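Local coordinates for peroxiredoxin (Clostridioides difficile, PDB 6TSB), which breaks down chitin as an endochitinase through the C-terminal GH18 domain described here, and probably also reduces peroxides through its peroxiredoxin part, at residues N283-R288 / L298-D303; M205-T210 / P259-L264; V38-L43 / Q52-V57. All blocks are in the same frame, centred on the assembly; numbering follows the deposited sequence.

Contacts 2 and 3 both reach the beta sheet of the GH18 barrel, whereas contact 1 is a peripheral hairpin. The centres of contacts 2 and 3 lie about 18 Å apart, and the two meet where Phe260 CE2 packs 3.4 Å from Glu40 OE2. Contact 1 touches neither: its centre is about 28 Å from that of contact 2 and about 29 Å from that of contact 3. A bound PEG molecule lies about 3 Å from the Asp208 side chain of contact 2 but about 14 Å from the side chain of Val42 in contact 3. All three contacts touch the second subunit, and at contacts 2 and 3 the sheet continues into it.

Contact 1. Residues N283-R288 / L298-D303; sequences NGYEYR and LVKDGD
Asn283 O takes a hydrogen bond from Lys300 NZ at 2.8 Å, the ammonium tilted from the carbonyl plane, where the loop enters the beta hairpin of strands 286-290 and 295-300. Strand 303-307 adds a third antiparallel strand. Lying between the last two strands of the barrel sequence, this sheet is consistent with the small insertion domain of many GH18 chitinases. Gly284 follows; its O lies 3.6 Å from Lys300 CG, so the lysine stem runs close past the loop backbone. Tyr285 then offers one ring face to that stem: Lys300 CD sits 3.9 Å from the ring centroid and 8° off its normal, a CH-pi contact over the centre. Tyr279 of the second subunit also meets the Tyr285 ring. At Glu286 the hairpin locks into its hydrogen-bonded pair with Val299, the Glu286 N to Val299 O bond being 2.8 Å and nearly straight at 174°. The return bond, from Val299 N to Glu286 O, measures 2.9 Å. Tyr287 and Leu298 form the next, non-hydrogen-bonded pair, with Leu298 CD2 3.9 Å from Tyr287 CA; Tyr287 OH itself bonds to Asp310. The bend of Arg288 at chi2 (-79°) turns CD, and its side chain crosses Val299 at about a right angle, with Val299 CG2 3.5 Å above the centre of the guanidinium.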
loop_
_atom_site.group_PDB
_atom_site.type_symbol
_atom_site.label_atom_id
_atom_site.label_comp_id
_atom_site.label_asym_id
_atom_site.label_seq_id
_atom_site.Cartn_x
_atom_site.Cartn_y
_atom_site.Cartn_z
ATOM N N ASN A 283 6.962 3.889 -13.759
ATOM C CA ASN A 283 7.359 5.156 -14.439
ATOM C C ASN A 283 7.476 6.289 -13.404
ATOM O O ASN A 283 6.962 7.391 -13.675
ATOM C CB ASN A 283 6.419 5.480 -15.610
ATOM C CG ASN A 283 6.910 6.616 -16.491
ATOM O OD1 ASN A 283 6.113 7.278 -17.152
ATOM N ND2 ASN A 283 8.213 6.865 -16.508
ATOM N N GLY A 284 8.129 6.018 -12.262
ATOM C CA GLY A 284 8.461 7.001 -11.208
ATOM C C GLY A 284 7.255 7.434 -10.381
ATOM O O GLY A 284 7.460 8.169 -9.383
ATOM N N TYR A 285 6.040 7.026 -10.777
ATOM C CA TYR A 285 4.762 7.359 -10.091
ATOM C C TYR A 285 4.702 6.590 -8.771
ATOM O O TYR A 285 4.831 5.340 -8.749
ATOM C CB TYR A 285 3.543 7.048 -10.965
ATOM C CG TYR A 285 3.236 8.091 -12.008
ATOM C CD1 TYR A 285 2.669 9.304 -11.650
ATOM C CD2 TYR A 285 3.512 7.875 -13.351
ATOM C CE1 TYR A 285 2.381 10.277 -12.594
ATOM C CE2 TYR A 285 3.223 8.836 -14.310
ATOM C CZ TYR A 285 2.662 10.045 -13.928
ATOM O OH TYR A 285 2.375 11.005 -14.850
ATOM N N GLU A 286 4.521 7.333 -7.683
ATOM C CA GLU A 286 4.514 6.767 -6.314
ATOM C C GLU A 286 3.068 6.752 -5.803
ATOM O O GLU A 286 2.363 7.772 -5.964
ATOM C CB GLU A 286 5.485 7.569 -5.444
ATOM C CG GLU A 286 6.219 6.719 -4.419
ATOM C CD GLU A 286 7.702 7.001 -4.268
ATOM O OE1 GLU A 286 8.267 7.753 -5.095
ATOM O OE2 GLU A 286 8.290 6.450 -3.326
ATOM N N TYR A 287 2.651 5.617 -5.240
ATOM C CA TYR A 287 1.316 5.385 -4.634
ATOM C C TYR A 287 1.283 6.018 -3.236
ATOM O O TYR A 287 2.180 5.716 -2.416
ATOM C CB TYR A 287 1.035 3.884 -4.597
ATOM C CG TYR A 287 -0.287 3.505 -3.992
ATOM C CD1 TYR A 287 -0.445 3.445 -2.615
ATOM C CD2 TYR A 287 -1.380 3.195 -4.788
ATOM C CE1 TYR A 287 -1.650 3.065 -2.044
ATOM C CE2 TYR A 287 -2.601 2.833 -4.233
ATOM C CZ TYR A 287 -2.737 2.766 -2.854
ATOM O OH TYR A 287 -3.926 2.405 -2.281
ATOM N N ARG A 288 0.295 6.890 -2.987
ATOM C CA ARG A 288 0.030 7.557 -1.679
ATOM C C ARG A 288 -1.440 7.342 -1.285
ATOM O O ARG A 288 -2.275 7.028 -2.175
ATOM C CB ARG A 288 0.339 9.056 -1.761
ATOM C CG ARG A 288 1.788 9.400 -2.074
ATOM C CD ARG A 288 2.672 9.287 -0.851
ATOM N NE ARG A 288 4.084 9.252 -1.214
ATOM C CZ ARG A 288 4.902 10.303 -1.252
ATOM N NH1 ARG A 288 4.463 11.515 -0.950
ATOM N NH2 ARG A 288 6.164 10.131 -1.606
ATOM N N LEU A 298 -1.678 9.483 -6.469
ATOM C CA LEU A 298 -0.291 9.301 -6.959
ATOM C C LEU A 298 0.467 10.634 -6.894
ATOM O O LEU A 298 -0.143 11.691 -7.214
ATOM C CB LEU A 298 -0.315 8.779 -8.397
ATOM C CG LEU A 298 -1.151 7.526 -8.645
ATOM C CD1 LEU A 298 -0.808 6.914 -9.996
ATOM C CD2 LEU A 298 -0.976 6.504 -7.538
ATOM N N VAL A 299 1.748 10.564 -6.512
ATOM C CA VAL A 299 2.713 11.699 -6.589
ATOM C C VAL A 299 3.811 11.340 -7.600
ATOM O O VAL A 299 4.064 10.133 -7.818
ATOM C CB VAL A 299 3.300 12.069 -5.210
ATOM C CG1 VAL A 299 2.228 12.603 -4.263
ATOM C CG2 VAL A 299 4.051 10.911 -4.572
ATOM N N LYS A 300 4.393 12.368 -8.217
ATOM C CA LYS A 300 5.614 12.277 -9.060
ATOM C C LYS A 300 6.274 13.658 -9.106
ATOM O O LYS A 300 5.561 14.626 -9.489
ATOM C CB LYS A 300 5.278 11.784 -10.470
ATOM C CG LYS A 300 6.428 11.079 -11.169
ATOM C CD LYS A 300 6.311 11.087 -12.668
ATOM C CE LYS A 300 7.462 10.372 -13.342
ATOM N NZ LYS A 300 7.120 10.025 -14.742
ATOM N N ASP A 301 7.559 13.723 -8.714
ATOM C CA ASP A 301 8.431 14.937 -8.698
ATOM C C ASP A 301 7.897 15.959 -7.675
ATOM O O ASP A 301 7.787 17.169 -8.034
ATOM C CB ASP A 301 8.609 15.508 -10.111
ATOM C CG ASP A 301 9.475 14.627 -10.999
ATOM O OD1 ASP A 301 9.213 13.404 -11.064
ATOM O OD2 ASP A 301 10.424 15.163 -11.597
ATOM N N GLY A 302 7.601 15.484 -6.452
ATOM C CA GLY A 302 7.109 16.270 -5.301
ATOM C C GLY A 302 5.592 16.349 -5.267
ATOM O O GLY A 302 5.025 16.240 -4.149
ATOM N N ASP A 303 4.965 16.474 -6.451
ATOM C CA ASP A 303 3.569 16.952 -6.679
ATOM C C ASP A 303 2.545 15.807 -6.636
ATOM O O ASP A 303 2.894 14.658 -6.975
ATOM C CB ASP A 303 3.427 17.639 -8.042
ATOM C CG ASP A 303 4.293 18.873 -8.225
ATOM O OD1 ASP A 303 5.315 18.978 -7.527
ATOM O OD2 ASP A 303 3.935 19.720 -9.063
#

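Contact 2. Residues M205-T210 / P259-L264; sequences MSYDFT and PFYGRL
Three donors, two from Arg263 and one from Tyr261, converge on a single carboxylate oxygen, Asp208 OD1. Arg263 grips it side-on with two nitrogens, NE at 2.8 Å from OD1 and NH2 at 2.9 Å from the same atom, in a salt bridge. Tyr261 OH gives the third bond, 2.7 Å to Asp208 OD1. The oxygen lies near the guanidinium plane, but the carboxylate is turned 68° against that plane: NE comes in on the anti side and NH2 from farther out of the carboxylate plane on that same side, while the Tyr261 hydroxyl meets OD1 from the opposite side. Donors on opposite sides of the carboxylate plane would oppose its rotation. The bend of Arg263 at chi3 (-61°) follows a straight chain through CD and sets NE beside the aspartate. Tyr207 crosses Tyr261 at about a right angle, its CD1 3.1 Å from Tyr261 OH near the plane of the Tyr261 ring. Tyr207 CB packs 3.9 Å from Pro259 CG. Beyond the salt bridge, Thr210 OG1 lies 3.2 Å from Arg263 CD, and a water joins OG1 to Arg263 O, weakly at the latter. Met-Ser-Tyr-Asp matches the motif that follows the sixth barrel strand in GH18 chitinases and commonly lines the substrate cleft; a PEG bound about 3 Å from the Asp208 side chain is consistent with such a pocket. The loop follows strand 201-204, with helix 237-246 against Ser206 and Phe209, while Pro259, on strand 254-264, pairs in parallel with a strand of the second subunit.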
loop_
_atom_site.group_PDB
_atom_site.type_symbol
_atom_site.label_atom_id
_atom_site.label_comp_id
_atom_site.label_asym_id
_atom_site.label_seq_id
_atom_site.Cartn_x
_atom_site.Cartn_y
_atom_site.Cartn_z
ATOM N N MET A 205 21.396 -11.519 13.162
ATOM C CA MET A 205 21.184 -11.585 11.693
ATOM C C MET A 205 19.815 -12.199 11.416
ATOM O O MET A 205 19.718 -13.364 10.990
ATOM C CB MET A 205 22.309 -12.359 11.013
ATOM C CG MET A 205 23.633 -11.576 11.130
ATOM S SD MET A 205 25.017 -12.286 10.219
ATOM C CE MET A 205 24.975 -13.985 10.819
ATOM N N SER A 206 18.796 -11.386 11.661
ATOM C CA SER A 206 17.368 -11.767 11.628
ATOM C C SER A 206 16.883 -11.630 10.195
ATOM O O SER A 206 15.988 -10.814 9.980
ATOM C CB SER A 206 16.586 -10.920 12.605
ATOM O OG SER A 206 17.205 -9.660 12.840
ATOM N N TYR A 207 17.509 -12.362 9.263
ATOM C CA TYR A 207 17.189 -12.357 7.812
ATOM C C TYR A 207 17.749 -13.625 7.185
ATOM O O TYR A 207 18.239 -14.479 7.924
ATOM C CB TYR A 207 17.695 -11.092 7.115
ATOM C CG TYR A 207 19.102 -10.676 7.451
ATOM C CD1 TYR A 207 20.202 -11.281 6.853
ATOM C CD2 TYR A 207 19.337 -9.660 8.370
ATOM C CE1 TYR A 207 21.496 -10.884 7.158
ATOM C CE2 TYR A 207 20.623 -9.272 8.695
ATOM C CZ TYR A 207 21.703 -9.891 8.096
ATOM O OH TYR A 207 22.954 -9.509 8.454
ATOM N N ASP A 208 17.573 -13.783 5.880
ATOM C CA ASP A 208 17.998 -14.983 5.112
ATOM C C ASP A 208 17.283 -16.249 5.598
ATOM O O ASP A 208 17.793 -17.337 5.296
ATOM C CB ASP A 208 19.514 -15.173 5.174
ATOM C CG ASP A 208 20.278 -14.296 4.202
ATOM O OD1 ASP A 208 19.699 -13.932 3.158
ATOM O OD2 ASP A 208 21.454 -13.985 4.497
ATOM N N PHE A 209 16.121 -16.154 6.250
ATOM C CA PHE A 209 15.371 -17.353 6.719
ATOM C C PHE A 209 15.231 -18.365 5.568
ATOM O O PHE A 209 15.274 -19.583 5.871
ATOM C CB PHE A 209 14.028 -16.968 7.360
ATOM C CG PHE A 209 14.105 -16.051 8.570
ATOM C CD1 PHE A 209 15.289 -15.858 9.267
ATOM C CD2 PHE A 209 12.988 -15.363 9.007
ATOM C CE1 PHE A 209 15.340 -15.023 10.375
ATOM C CE2 PHE A 209 13.043 -14.513 10.105
ATOM C CZ PHE A 209 14.219 -14.349 10.795
ATOM N N THR A 210 15.134 -17.924 4.301
ATOM C CA THR A 210 14.880 -18.816 3.123
ATOM C C THR A 210 16.133 -19.095 2.278
ATOM O O THR A 210 15.978 -19.741 1.226
ATOM C CB THR A 210 13.813 -18.237 2.190
ATOM O OG1 THR A 210 14.199 -16.900 1.870
ATOM C CG2 THR A 210 12.433 -18.275 2.804
ATOM N N PRO A 259 17.551 -6.613 6.513
ATOM C CA PRO A 259 18.115 -6.729 5.169
ATOM C C PRO A 259 17.689 -5.552 4.279
ATOM O O PRO A 259 16.510 -5.222 4.315
ATOM C CB PRO A 259 17.478 -8.014 4.627
ATOM C CG PRO A 259 16.118 -8.036 5.280
ATOM C CD PRO A 259 16.344 -7.434 6.663
ATOM N N PHE A 260 18.639 -4.950 3.544
ATOM C CA PHE A 260 18.398 -3.885 2.540
ATOM C C PHE A 260 18.469 -4.537 1.172
ATOM O O PHE A 260 18.858 -3.908 0.204
ATOM C CB PHE A 260 19.401 -2.749 2.691
ATOM C CG PHE A 260 19.116 -1.806 3.826
ATOM C CD1 PHE A 260 18.097 -2.039 4.733
ATOM C CD2 PHE A 260 19.897 -0.685 4.012
ATOM C CE1 PHE A 260 17.862 -1.143 5.774
ATOM C CE2 PHE A 260 19.661 0.212 5.043
ATOM C CZ PHE A 260 18.635 -0.018 5.922
ATOM N N TYR A 261 18.122 -5.808 1.130
ATOM C CA TYR A 261 17.972 -6.582 -0.118
ATOM C C TYR A 261 16.678 -7.375 0.001
ATOM O O TYR A 261 16.154 -7.452 1.121
ATOM C CB TYR A 261 19.134 -7.554 -0.339
ATOM C CG TYR A 261 19.356 -8.564 0.761
ATOM C CD1 TYR A 261 20.048 -8.224 1.907
ATOM C CD2 TYR A 261 18.906 -9.869 0.638
ATOM C CE1 TYR A 261 20.257 -9.140 2.925
ATOM C CE2 TYR A 261 19.128 -10.808 1.629
ATOM C CZ TYR A 261 19.795 -10.432 2.784
ATOM O OH TYR A 261 20.022 -11.320 3.791
ATOM N N GLY A 262 16.218 -7.913 -1.127
ATOM C CA GLY A 262 15.111 -8.871 -1.248
ATOM C C GLY A 262 15.649 -10.243 -1.556
ATOM O O GLY A 262 16.701 -10.305 -2.187
ATOM N N ARG A 263 14.965 -11.296 -1.102
ATOM C CA ARG A 263 15.330 -12.697 -1.415
ATOM C C ARG A 263 14.070 -13.468 -1.811
ATOM O O ARG A 263 13.000 -13.132 -1.298
ATOM C CB ARG A 263 16.027 -13.354 -0.222
ATOM C CG ARG A 263 16.196 -14.863 -0.346
ATOM C CD ARG A 263 16.912 -15.533 0.821
ATOM N NE ARG A 263 18.279 -15.071 1.041
ATOM C CZ ARG A 263 19.343 -15.456 0.333
ATOM N NH1 ARG A 263 19.222 -16.318 -0.665
ATOM N NH2 ARG A 263 20.532 -14.962 0.622
ATOM N N LEU A 264 14.232 -14.441 -2.716
ATOM C CA LEU A 264 13.265 -15.517 -3.048
ATOM C C LEU A 264 14.043 -16.841 -3.047
ATOM O O LEU A 264 14.744 -17.143 -4.042
ATOM C CB LEU A 264 12.605 -15.221 -4.402
ATOM C CG LEU A 264 11.515 -16.199 -4.851
ATOM C CD1 LEU A 264 10.287 -16.092 -3.961
ATOM C CD2 LEU A 264 11.136 -15.967 -6.313
HETATM O O HOH W 1 12.583 -15.776 0.012
#

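Contact 3. Residues V38-L43 / Q52-V57; sequences VAEYVL and QLLDAV
With CG anti to its carbonyl carbon (chi1 -62°), Asp55 carries its carboxylate back to the start of the neighbouring strand, where OD2 takes the N-H of Val38 at 2.8 Å on its anti lone pair. The backbone of Val38 is gripped at both N and O, since its O accepts from Asp55 N at 2.7 Å and, weakly, from Ala56 N. Leu54 has the same first torsion (chi1 -53°), which sets CG beside the backbone N, and its side chain crosses that of Glu40 at about a right angle: Leu54 CD1 is 3.3 Å from Glu40 OE1, and CD2 also meets Glu40 CG and Val38 CG1. Glu40 OE2 is hydrogen-bonded to Ser331 of the second subunit. These segments bring together the first two parallel strands of the GH18 TIM barrel, 37-43 and 56-64, joined here by a connection without a helix. The parallel register pairs Ala39 with Ala56 and Glu40 with Val57. Glu40 N reaches Ala56 O at 3.3 Å, the donor nitrogen lying 17° from the carbonyl plane, and Ala39 CA approaches the same oxygen at 3.0 Å as a CA-H...O contact. On the face of the two alanines, CB meets CB at 4.2 Å. Val38 to Tyr41 pair on their other side with a strand of the second subunit, and farther along Val42 CG2 packs against Val57 CB at 4.1 Å.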
loop_
_atom_site.group_PDB
_atom_site.type_symbol
_atom_site.label_atom_id
_atom_site.label_comp_id
_atom_site.label_asym_id
_atom_site.label_seq_id
_atom_site.Cartn_x
_atom_site.Cartn_y
_atom_site.Cartn_z
ATOM N N VAL A 38 22.069 3.082 15.956
ATOM C CA VAL A 38 21.829 2.697 14.540
ATOM C C VAL A 38 23.187 2.432 13.900
ATOM O O VAL A 38 24.091 3.284 14.033
ATOM C CB VAL A 38 21.064 3.789 13.777
ATOM C CG1 VAL A 38 20.748 3.322 12.381
ATOM C CG2 VAL A 38 19.777 4.183 14.481
ATOM N N ALA A 39 23.279 1.355 13.143
ATOM C CA ALA A 39 24.534 0.937 12.504
ATOM C C ALA A 39 24.244 0.349 11.131
ATOM O O ALA A 39 23.117 -0.134 10.941
ATOM C CB ALA A 39 25.229 -0.067 13.385
ATOM N N GLU A 40 25.249 0.383 10.240
ATOM C CA GLU A 40 25.268 -0.418 8.998
ATOM C C GLU A 40 26.608 -1.123 8.834
ATOM O O GLU A 40 27.653 -0.542 9.187
ATOM C CB GLU A 40 25.021 0.442 7.762
ATOM C CG GLU A 40 23.789 1.309 7.871
ATOM C CD GLU A 40 23.421 2.070 6.604
ATOM O OE1 GLU A 40 23.843 3.254 6.484
ATOM O OE2 GLU A 40 22.723 1.483 5.750
ATOM N N TYR A 41 26.515 -2.351 8.329
ATOM C CA TYR A 41 27.581 -3.093 7.625
ATOM C C TYR A 41 27.772 -2.362 6.294
ATOM O O TYR A 41 26.784 -2.043 5.605
ATOM C CB TYR A 41 27.257 -4.598 7.484
ATOM C CG TYR A 41 27.419 -5.392 8.765
ATOM C CD1 TYR A 41 26.439 -5.389 9.751
ATOM C CD2 TYR A 41 28.577 -6.101 9.042
ATOM C CE1 TYR A 41 26.596 -6.076 10.948
ATOM C CE2 TYR A 41 28.742 -6.806 10.226
ATOM C CZ TYR A 41 27.746 -6.809 11.184
ATOM O OH TYR A 41 27.908 -7.478 12.363
ATOM N N VAL A 42 29.032 -2.095 5.966
ATOM C CA VAL A 42 29.455 -1.431 4.708
ATOM C C VAL A 42 30.317 -2.425 3.936
ATOM O O VAL A 42 31.489 -2.585 4.315
ATOM C CB VAL A 42 30.231 -0.152 5.053
ATOM C CG1 VAL A 42 30.495 0.651 3.804
ATOM C CG2 VAL A 42 29.512 0.671 6.097
ATOM N N LEU A 43 29.732 -3.133 2.972
ATOM C CA LEU A 43 30.437 -4.086 2.065
ATOM C C LEU A 43 30.732 -3.423 0.714
ATOM O O LEU A 43 29.796 -3.276 -0.106
ATOM C CB LEU A 43 29.552 -5.316 1.857
ATOM C CG LEU A 43 30.149 -6.400 0.969
ATOM C CD1 LEU A 43 31.458 -6.923 1.563
ATOM C CD2 LEU A 43 29.139 -7.524 0.714
ATOM N N GLN A 52 25.706 10.943 9.394
ATOM C CA GLN A 52 24.712 11.698 10.206
ATOM C C GLN A 52 23.581 10.758 10.654
ATOM O O GLN A 52 23.018 11.016 11.707
ATOM C CB GLN A 52 24.156 12.888 9.400
ATOM C CG GLN A 52 25.216 13.895 8.943
ATOM C CD GLN A 52 26.116 14.292 10.086
ATOM O OE1 GLN A 52 27.343 14.235 9.993
ATOM N NE2 GLN A 52 25.505 14.606 11.217
ATOM N N LEU A 53 23.255 9.729 9.864
ATOM C CA LEU A 53 22.195 8.733 10.163
ATOM C C LEU A 53 22.642 7.684 11.203
ATOM O O LEU A 53 21.727 7.091 11.848
ATOM C CB LEU A 53 21.806 8.025 8.867
ATOM C CG LEU A 53 21.124 8.869 7.794
ATOM C CD1 LEU A 53 20.822 7.996 6.591
ATOM C CD2 LEU A 53 19.841 9.498 8.331
ATOM N N LEU A 54 23.952 7.446 11.357
ATOM C CA LEU A 54 24.529 6.223 11.987
ATOM C C LEU A 54 25.301 6.579 13.261
ATOM O O LEU A 54 25.958 7.620 13.257
ATOM C CB LEU A 54 25.468 5.557 10.984
ATOM C CG LEU A 54 24.847 5.288 9.623
ATOM C CD1 LEU A 54 25.837 4.582 8.713
ATOM C CD2 LEU A 54 23.566 4.490 9.769
ATOM N N ASP A 55 25.220 5.730 14.298
ATOM C CA ASP A 55 26.106 5.795 15.492
ATOM C C ASP A 55 27.385 5.005 15.201
ATOM O O ASP A 55 28.415 5.253 15.856
ATOM C CB ASP A 55 25.420 5.241 16.747
ATOM C CG ASP A 55 24.177 5.993 17.187
ATOM O OD1 ASP A 55 24.352 7.042 17.805
ATOM O OD2 ASP A 55 23.050 5.508 16.904
ATOM N N ALA A 56 27.305 4.034 14.292
ATOM C CA ALA A 56 28.426 3.125 14.006
ATOM C C ALA A 56 28.299 2.512 12.614
ATOM O O ALA A 56 27.171 2.273 12.120
ATOM C CB ALA A 56 28.480 2.053 15.053
ATOM N N VAL A 57 29.461 2.309 12.012
ATOM C CA VAL A 57 29.662 1.645 10.698
ATOM C C VAL A 57 30.556 0.429 10.951
ATOM O O VAL A 57 31.553 0.534 11.757
ATOM C CB VAL A 57 30.282 2.604 9.660
ATOM C CG1 VAL A 57 29.290 3.671 9.257
ATOM C CG2 VAL A 57 31.564 3.256 10.157
#